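Local coordinates for protein TetR family transcriptional regulator (Rhodococcus erythropolis, PDB 4ZA6) that represses transcription as a TetR-family regulator, QsdR, and probably controls the qsdA gene involved in degrading N-acyl-homoserine lactone quorum-sensing signals, at residues A[62-67]-A[124-129]; A[115-120]-A[150-155]; A[77-82]-A[176-181]. All blocks are in the same frame, centred on the assembly; numbering follows the deposited sequence.

Contact 1 (A[62-67]-A[124-129])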
# COMPACT_ATOMS: atom_id res chain seq x y z
N THR A 62 4.66 -0.92 -6.17
CA THR A 62 5.52 0.04 -5.45
C THR A 62 6.54 -0.71 -4.59
O THR A 62 7.74 -0.40 -4.67
CB THR A 62 4.65 1.03 -4.67
OG1 THR A 62 3.87 1.73 -5.62
CG2 THR A 62 5.47 2.04 -3.84
N TYR A 63 6.07 -1.69 -3.80
CA TYR A 63 6.90 -2.52 -2.91
C TYR A 63 7.96 -3.30 -3.71
O TYR A 63 9.12 -3.34 -3.30
CB TYR A 63 6.02 -3.52 -2.15
CG TYR A 63 5.66 -3.10 -0.75
CD1 TYR A 63 6.48 -3.43 0.33
CD2 TYR A 63 4.45 -2.46 -0.48
CE1 TYR A 63 6.14 -3.06 1.64
CE2 TYR A 63 4.12 -2.07 0.82
CZ TYR A 63 4.94 -2.41 1.88
OH TYR A 63 4.62 -2.03 3.17
N ARG A 64 7.55 -3.95 -4.81
CA ARG A 64 8.41 -4.77 -5.66
C ARG A 64 9.53 -3.96 -6.27
O ARG A 64 10.65 -4.44 -6.38
CB ARG A 64 7.60 -5.46 -6.78
CG ARG A 64 6.48 -6.39 -6.26
CD ARG A 64 6.98 -7.73 -5.78
NE ARG A 64 5.89 -8.58 -5.31
CZ ARG A 64 6.00 -9.42 -4.29
NH1 ARG A 64 7.15 -9.52 -3.63
NH2 ARG A 64 4.97 -10.16 -3.91
N LYS A 65 9.22 -2.73 -6.70
CA LYS A 65 10.20 -1.82 -7.28
C LYS A 65 11.19 -1.42 -6.19
O LYS A 65 12.39 -1.58 -6.37
CB LYS A 65 9.50 -0.59 -7.89
CG LYS A 65 10.45 0.33 -8.67
CD LYS A 65 9.76 1.58 -9.18
CE LYS A 65 10.72 2.52 -9.87
NZ LYS A 65 10.03 3.74 -10.37
N ALA A 66 10.69 -1.03 -5.02
CA ALA A 66 11.56 -0.64 -3.91
C ALA A 66 12.46 -1.79 -3.45
O ALA A 66 13.61 -1.52 -3.14
CB ALA A 66 10.74 -0.11 -2.74
N MET A 67 11.96 -3.04 -3.44
CA MET A 67 12.74 -4.23 -3.06
C MET A 67 13.89 -4.51 -4.00
O MET A 67 14.93 -4.99 -3.55
CB MET A 67 11.84 -5.47 -2.99
CG MET A 67 10.96 -5.55 -1.76
SD MET A 67 9.55 -6.69 -2.00
CE MET A 67 10.39 -8.27 -1.93
N THR A 124 5.56 -7.28 3.35
CA THR A 124 6.51 -7.02 4.44
C THR A 124 6.99 -8.34 5.09
O THR A 124 8.18 -8.52 5.31
CB THR A 124 5.99 -6.01 5.48
OG1 THR A 124 5.58 -4.82 4.80
CG2 THR A 124 7.05 -5.67 6.56
N ALA A 125 6.04 -9.27 5.37
CA ALA A 125 6.30 -10.60 5.94
C ALA A 125 7.32 -11.38 5.08
O ALA A 125 8.21 -12.03 5.61
CB ALA A 125 4.98 -11.38 6.04
N GLU A 126 7.18 -11.30 3.76
CA GLU A 126 8.05 -11.94 2.77
C GLU A 126 9.48 -11.33 2.85
O GLU A 126 10.48 -12.08 2.83
CB GLU A 126 7.44 -11.77 1.37
CG GLU A 126 8.26 -12.36 0.24
CD GLU A 126 7.94 -11.77 -1.12
OE1 GLU A 126 6.77 -11.37 -1.35
OE2 GLU A 126 8.85 -11.74 -1.97
N ILE A 127 9.57 -10.00 2.95
CA ILE A 127 10.84 -9.26 3.10
C ILE A 127 11.54 -9.72 4.39
O ILE A 127 12.73 -10.02 4.38
CB ILE A 127 10.61 -7.72 3.08
CG1 ILE A 127 10.27 -7.22 1.66
CG2 ILE A 127 11.85 -6.98 3.61
CD1 ILE A 127 9.37 -5.96 1.63
N LEU A 128 10.78 -9.80 5.49
CA LEU A 128 11.29 -10.24 6.79
C LEU A 128 11.79 -11.67 6.74
O LEU A 128 12.90 -11.94 7.20
CB LEU A 128 10.24 -10.08 7.90
CG LEU A 128 9.83 -8.65 8.23
CD1 LEU A 128 8.68 -8.62 9.22
CD2 LEU A 128 11.01 -7.83 8.74
N GLN A 129 11.01 -12.58 6.12
CA GLN A 129 11.38 -13.99 6.01
C GLN A 129 12.64 -14.16 5.18
O GLN A 129 13.49 -14.94 5.58
CB GLN A 129 10.22 -14.83 5.45
CG GLN A 129 10.49 -16.34 5.44
CD GLN A 129 10.63 -16.94 6.82
OE1 GLN A 129 11.71 -17.36 7.24
NE2 GLN A 129 9.53 -16.99 7.55

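Contact 2 (A[115-120]-A[150-155])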
# COMPACT_ATOMS: atom_id res chain seq x y z
N SER A 115 -7.81 -4.54 1.90
CA SER A 115 -6.92 -4.85 0.79
C SER A 115 -5.50 -4.24 0.85
O SER A 115 -4.51 -4.98 0.74
CB SER A 115 -7.61 -4.55 -0.54
OG SER A 115 -8.70 -5.44 -0.72
N ILE A 116 -5.40 -2.93 1.06
CA ILE A 116 -4.11 -2.23 1.14
C ILE A 116 -3.23 -2.76 2.29
O ILE A 116 -2.09 -3.14 2.03
CB ILE A 116 -4.29 -0.68 1.18
CG1 ILE A 116 -4.97 -0.18 -0.13
CG2 ILE A 116 -2.92 0.04 1.42
CD1 ILE A 116 -5.55 1.22 -0.08
N GLU A 117 -3.76 -2.78 3.55
CA GLU A 117 -2.99 -3.29 4.69
C GLU A 117 -2.61 -4.76 4.53
O GLU A 117 -1.51 -5.11 4.94
CB GLU A 117 -3.69 -3.04 6.04
CG GLU A 117 -3.65 -1.60 6.53
CD GLU A 117 -4.10 -1.36 7.97
OE1 GLU A 117 -4.83 -2.21 8.54
OE2 GLU A 117 -3.68 -0.34 8.55
N SER A 118 -3.48 -5.62 3.94
CA SER A 118 -3.16 -7.06 3.77
C SER A 118 -2.01 -7.31 2.84
O SER A 118 -1.15 -8.11 3.17
CB SER A 118 -4.38 -7.85 3.28
OG SER A 118 -5.42 -7.78 4.24
N ILE A 119 -1.99 -6.66 1.66
CA ILE A 119 -0.88 -6.84 0.72
C ILE A 119 0.41 -6.22 1.28
O ILE A 119 1.47 -6.84 1.19
CB ILE A 119 -1.23 -6.39 -0.73
CG1 ILE A 119 -0.18 -6.88 -1.77
CG2 ILE A 119 -1.43 -4.86 -0.83
CD1 ILE A 119 -0.08 -8.38 -1.98
N SER A 120 0.31 -5.04 1.93
CA SER A 120 1.47 -4.38 2.54
C SER A 120 2.08 -5.33 3.60
O SER A 120 3.28 -5.59 3.54
CB SER A 120 1.06 -3.05 3.17
OG SER A 120 0.54 -2.16 2.19
N LEU A 150 4.42 -3.52 11.46
CA LEU A 150 5.14 -2.47 10.73
C LEU A 150 4.16 -1.62 9.91
O LEU A 150 4.21 -0.41 10.00
CB LEU A 150 6.24 -3.07 9.80
CG LEU A 150 7.58 -3.55 10.42
CD1 LEU A 150 8.59 -3.88 9.34
CD2 LEU A 150 8.21 -2.49 11.32
N VAL A 151 3.23 -2.27 9.18
CA VAL A 151 2.23 -1.59 8.35
C VAL A 151 1.32 -0.73 9.23
O VAL A 151 1.11 0.46 8.92
CB VAL A 151 1.42 -2.63 7.52
CG1 VAL A 151 0.18 -2.01 6.86
CG2 VAL A 151 2.32 -3.28 6.48
N ARG A 152 0.77 -1.32 10.31
CA ARG A 152 -0.14 -0.61 11.22
C ARG A 152 0.48 0.62 11.88
O ARG A 152 -0.23 1.60 12.09
CB ARG A 152 -0.66 -1.55 12.32
CG ARG A 152 -1.58 -2.68 11.84
CD ARG A 152 -2.96 -2.21 11.45
NE ARG A 152 -3.71 -1.73 12.62
CZ ARG A 152 -4.88 -1.12 12.54
NH1 ARG A 152 -5.43 -0.88 11.36
NH2 ARG A 152 -5.51 -0.71 13.64
N ILE A 153 1.79 0.55 12.26
CA ILE A 153 2.49 1.66 12.94
C ILE A 153 2.89 2.74 12.00
O ILE A 153 2.99 3.88 12.44
CB ILE A 153 3.70 1.27 13.84
CG1 ILE A 153 4.83 0.52 13.10
CG2 ILE A 153 3.29 0.67 15.14
CD1 ILE A 153 5.92 0.04 13.89
N CYS A 154 3.18 2.39 10.73
CA CYS A 154 3.65 3.30 9.70
C CYS A 154 2.59 4.04 8.95
O CYS A 154 2.81 5.20 8.63
CB CYS A 154 4.58 2.58 8.73
SG CYS A 154 6.12 2.02 9.49
N ASP A 155 1.51 3.34 8.55
CA ASP A 155 0.53 3.97 7.69
C ASP A 155 -0.13 5.27 8.18
O ASP A 155 -0.27 6.21 7.37
CB ASP A 155 -0.40 2.98 7.02
CG ASP A 155 -1.30 2.17 7.93
OD1 ASP A 155 -1.42 2.52 9.15
OD2 ASP A 155 -1.91 1.20 7.42

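Contact 3 (A[77-82]-A[176-181])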
# COMPACT_ATOMS: atom_id res chain seq x y z
N TYR A 77 18.40 -2.69 4.99
CA TYR A 77 17.70 -2.95 3.72
C TYR A 77 16.21 -2.72 3.91
O TYR A 77 15.58 -2.11 3.05
CB TYR A 77 17.97 -4.38 3.21
CG TYR A 77 17.11 -4.84 2.06
CD1 TYR A 77 17.45 -4.54 0.74
CD2 TYR A 77 15.97 -5.61 2.28
CE1 TYR A 77 16.66 -4.97 -0.32
CE2 TYR A 77 15.18 -6.06 1.22
CZ TYR A 77 15.52 -5.73 -0.08
OH TYR A 77 14.75 -6.16 -1.13
N ILE A 78 15.64 -3.23 5.03
CA ILE A 78 14.21 -3.09 5.34
C ILE A 78 13.89 -1.61 5.48
O ILE A 78 12.90 -1.15 4.92
CB ILE A 78 13.82 -3.91 6.59
CG1 ILE A 78 14.01 -5.43 6.35
CG2 ILE A 78 12.37 -3.60 7.01
CD1 ILE A 78 14.33 -6.26 7.62
N LEU A 79 14.77 -0.86 6.17
CA LEU A 79 14.60 0.58 6.32
C LEU A 79 14.63 1.28 4.97
O LEU A 79 13.79 2.14 4.71
CB LEU A 79 15.62 1.19 7.29
CG LEU A 79 15.30 0.99 8.78
CD1 LEU A 79 16.51 1.44 9.65
CD2 LEU A 79 14.12 1.83 9.22
N ASP A 80 15.53 0.87 4.09
CA ASP A 80 15.62 1.45 2.75
C ASP A 80 14.36 1.19 1.91
O ASP A 80 13.87 2.10 1.24
CB ASP A 80 16.87 0.95 2.03
CG ASP A 80 17.21 1.75 0.79
OD1 ASP A 80 16.79 2.93 0.69
OD2 ASP A 80 17.96 1.24 -0.04
N VAL A 81 13.85 -0.05 1.93
CA VAL A 81 12.63 -0.42 1.16
C VAL A 81 11.47 0.47 1.63
O VAL A 81 10.81 1.08 0.78
CB VAL A 81 12.27 -1.92 1.33
CG1 VAL A 81 10.86 -2.23 0.84
CG2 VAL A 81 13.30 -2.82 0.62
N PHE A 82 11.25 0.59 2.96
CA PHE A 82 10.15 1.39 3.53
C PHE A 82 10.24 2.85 3.23
O PHE A 82 9.22 3.47 2.95
CB PHE A 82 9.97 1.14 5.04
CG PHE A 82 9.04 -0.02 5.28
CD1 PHE A 82 7.67 0.20 5.42
CD2 PHE A 82 9.51 -1.32 5.31
CE1 PHE A 82 6.79 -0.87 5.59
CE2 PHE A 82 8.63 -2.39 5.46
CZ PHE A 82 7.28 -2.16 5.61
N LEU A 176 9.99 4.15 14.06
CA LEU A 176 9.12 3.08 14.57
C LEU A 176 9.50 1.71 13.99
O LEU A 176 9.50 0.72 14.73
CB LEU A 176 7.65 3.39 14.30
CG LEU A 176 7.03 4.46 15.22
CD1 LEU A 176 5.73 4.98 14.63
CD2 LEU A 176 6.77 3.91 16.64
N ILE A 177 9.87 1.65 12.69
CA ILE A 177 10.35 0.42 12.04
C ILE A 177 11.64 -0.03 12.72
O ILE A 177 11.76 -1.20 13.09
CB ILE A 177 10.52 0.58 10.52
CG1 ILE A 177 9.18 0.88 9.85
CG2 ILE A 177 11.18 -0.66 9.89
CD1 ILE A 177 9.34 1.57 8.51
N ALA A 178 12.61 0.92 12.88
CA ALA A 178 13.90 0.67 13.56
C ALA A 178 13.65 0.07 14.95
O ALA A 178 14.17 -0.99 15.25
CB ALA A 178 14.68 1.96 13.69
N LEU A 179 12.81 0.74 15.77
CA LEU A 179 12.43 0.30 17.12
C LEU A 179 11.81 -1.08 17.10
O LEU A 179 12.16 -1.90 17.93
CB LEU A 179 11.45 1.32 17.74
CG LEU A 179 10.89 1.01 19.11
CD1 LEU A 179 11.96 1.21 20.23
CD2 LEU A 179 9.66 1.85 19.38
N LEU A 180 10.92 -1.36 16.14
CA LEU A 180 10.32 -2.68 16.01
C LEU A 180 11.37 -3.76 15.66
O LEU A 180 11.28 -4.88 16.13
CB LEU A 180 9.20 -2.68 14.97
CG LEU A 180 8.00 -3.51 15.38
CD1 LEU A 180 6.90 -2.64 15.92
CD2 LEU A 180 7.50 -4.39 14.24
N LEU A 181 12.39 -3.39 14.87
CA LEU A 181 13.45 -4.31 14.45
C LEU A 181 14.58 -4.44 15.50
O LEU A 181 15.52 -5.22 15.30
CB LEU A 181 14.05 -3.85 13.11
CG LEU A 181 13.15 -3.75 11.88
CD1 LEU A 181 13.92 -3.20 10.69
CD2 LEU A 181 12.46 -5.06 11.55

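Contact 1 (A[62-67]-A[124-129])
Helices 47-69 and 115-133 run side by side in this all-helical TetR-family chain, the axes of the short segments 23° from parallel and 11.9 Å apart at closest, so that long side chains bridge them. Thr124 opens the contact. Its OG1, anti to its own carbonyl carbon, is hydrogen-bonded to Ser120 O one turn back, and it also lies 3.4 Å from Tyr63 OH, the two side chains crossing obliquely. Glu126, exposed to solvent, follows. With CG anti to the backbone N (chi1 179°) and the chain extended beyond it, the carboxylate reaches across to Arg64, whose own chain bends at chi2. Arg64 NH1 donates to the syn lone pair of Glu126 OE1 at 3.0 Å, and the acceptor lies almost in the guanidinium plane. A weak second bond runs from Arg64 NH2 to the same oxygen, while that NH2 also pairs with Glu60 on its own helix. An alanine in place of Arg64 would remove both links and would probably leave the Glu60 and Glu126 carboxylates without their shared positive partner. Ile127, the last to touch, points toward helix 47-69 and is buried. Its CD1 meets the edge of the Tyr63 ring, 4.1 Å from CD1 of that ring. Met67 reaches it tip to tip, the thioether bent at chi3 so that Met67 SD sits 3.7 Å from Ile127 CD1 and Met67 CE equally near Ile127 CG1.

Contact 2 (A[115-120]-A[150-155])
Glu117 is the polar hub where segments 115-120 and 150-155 cross at 127°, within the helical bundle of the TetR C-terminal domain. Its CG lies anti to the carbonyl carbon and the chain runs on extended, bringing a largely buried carboxylate to two residues of the other helix. Arg152, bent at chi2 and chi3, curls back so that NH1 donates to the syn lone pair of Glu117 OE1 at 3.2 Å. The acceptor lies near the guanidinium plane, but carboxylate and guanidinium stand almost perpendicular (86°), and NH1 alone serves both oxygens, the bond to Glu117 OE2 being weak. Glu117 OE2 also comes within 2.6 Å of Asp155 OD2, with the two carboxylates nearly coplanar. Asp155 gets there with CG in the crowded position between backbone N and carbonyl carbon (chi1 63°). Beside the acids, Val151 supplies the apolar part: its CG2 packs 3.5 Å from Ser120 CB, and its CG1 rests against Glu117 CG. Ser120 OG turns back to its own helix, donating at 2.8 Å to Ile116 O from above the carbonyl plane; that oxygen also accepts a hydrogen bond from Ser120 N. Ser120 O accepts from Thr124 OG1. The close approach of Glu117 and Asp155 implies that one acid probably holds a proton and donates it to the other, which would leave the pair with a single negative charge that Arg152 could balance.

Contact 3 (A[77-82]-A[176-181])
This is a purely apolar helix-helix contact, without a hydrogen bond across it, between helix 74-90 and helix 170-181, the last helix of the chain. In this TetR regulatory bundle the two pack close to antiparallel, the axes of their short segments at 153° and 10.3 Å apart at closest. Ile177 is the central residue: it points at the opposing helix, and its two branches serve different partners. The CG2 branch, anti to the backbone N, meets Leu79, whose CD2 lies 3.9 Å from Ile177 CG2 as the two side chains slide past each other in opposite directions. Leu79 starts off along the flank of its helix, and only its end swings in; the same CD2 comes 4.1 Å from Ala178 N, so the isobutyl tip also approaches the peptide nitrogen that joins Ile177 to Ala178. One turn beyond Ile177, Leu181 extends its CD1 to Ile78, 4.0 Å from Ile78 CG2, the two chains crossing obliquely. Ile78 points toward helix 170-181, yet it also touches Ile127 and Leu128 of helix 115-133 and so is shared between two interfaces. Cys154 of helix 143-158 packs against Ile177, and the Phe82 ring continues to Thr124, so the contact passes directly into the rest of the bundle. The other branch of Ile177, carried by CG1 beside the backbone N (chi1 -63°), ends at the root of the phenyl ring, where Ile177 CD1 sits 3.6 Å from both CB and CG of Phe82.

Contacts 1 and 2 share helix 115-133, which is gripped by helix 47-69 farther along and by helix 143-158 near its start; contact 3 ties together two other helices. Contacts 2 and 3 are mainly buried, whereas contact 1 grades from a buried face to an exposed edge. Both contacts 1 and 2 contain an arginine-glutamate bridge, but the first lies at the solvent side of an apolar layer, while the second joins an exposed arginine to a buried acid pair. Contact 3, the farthest of the three from the chain's centre, relies on apolar packing alone. The interfaces merge: Tyr63 meets Ser120 and Phe82, Thr124 packs on Leu150, and Tyr77 OH bonds to Met67 O.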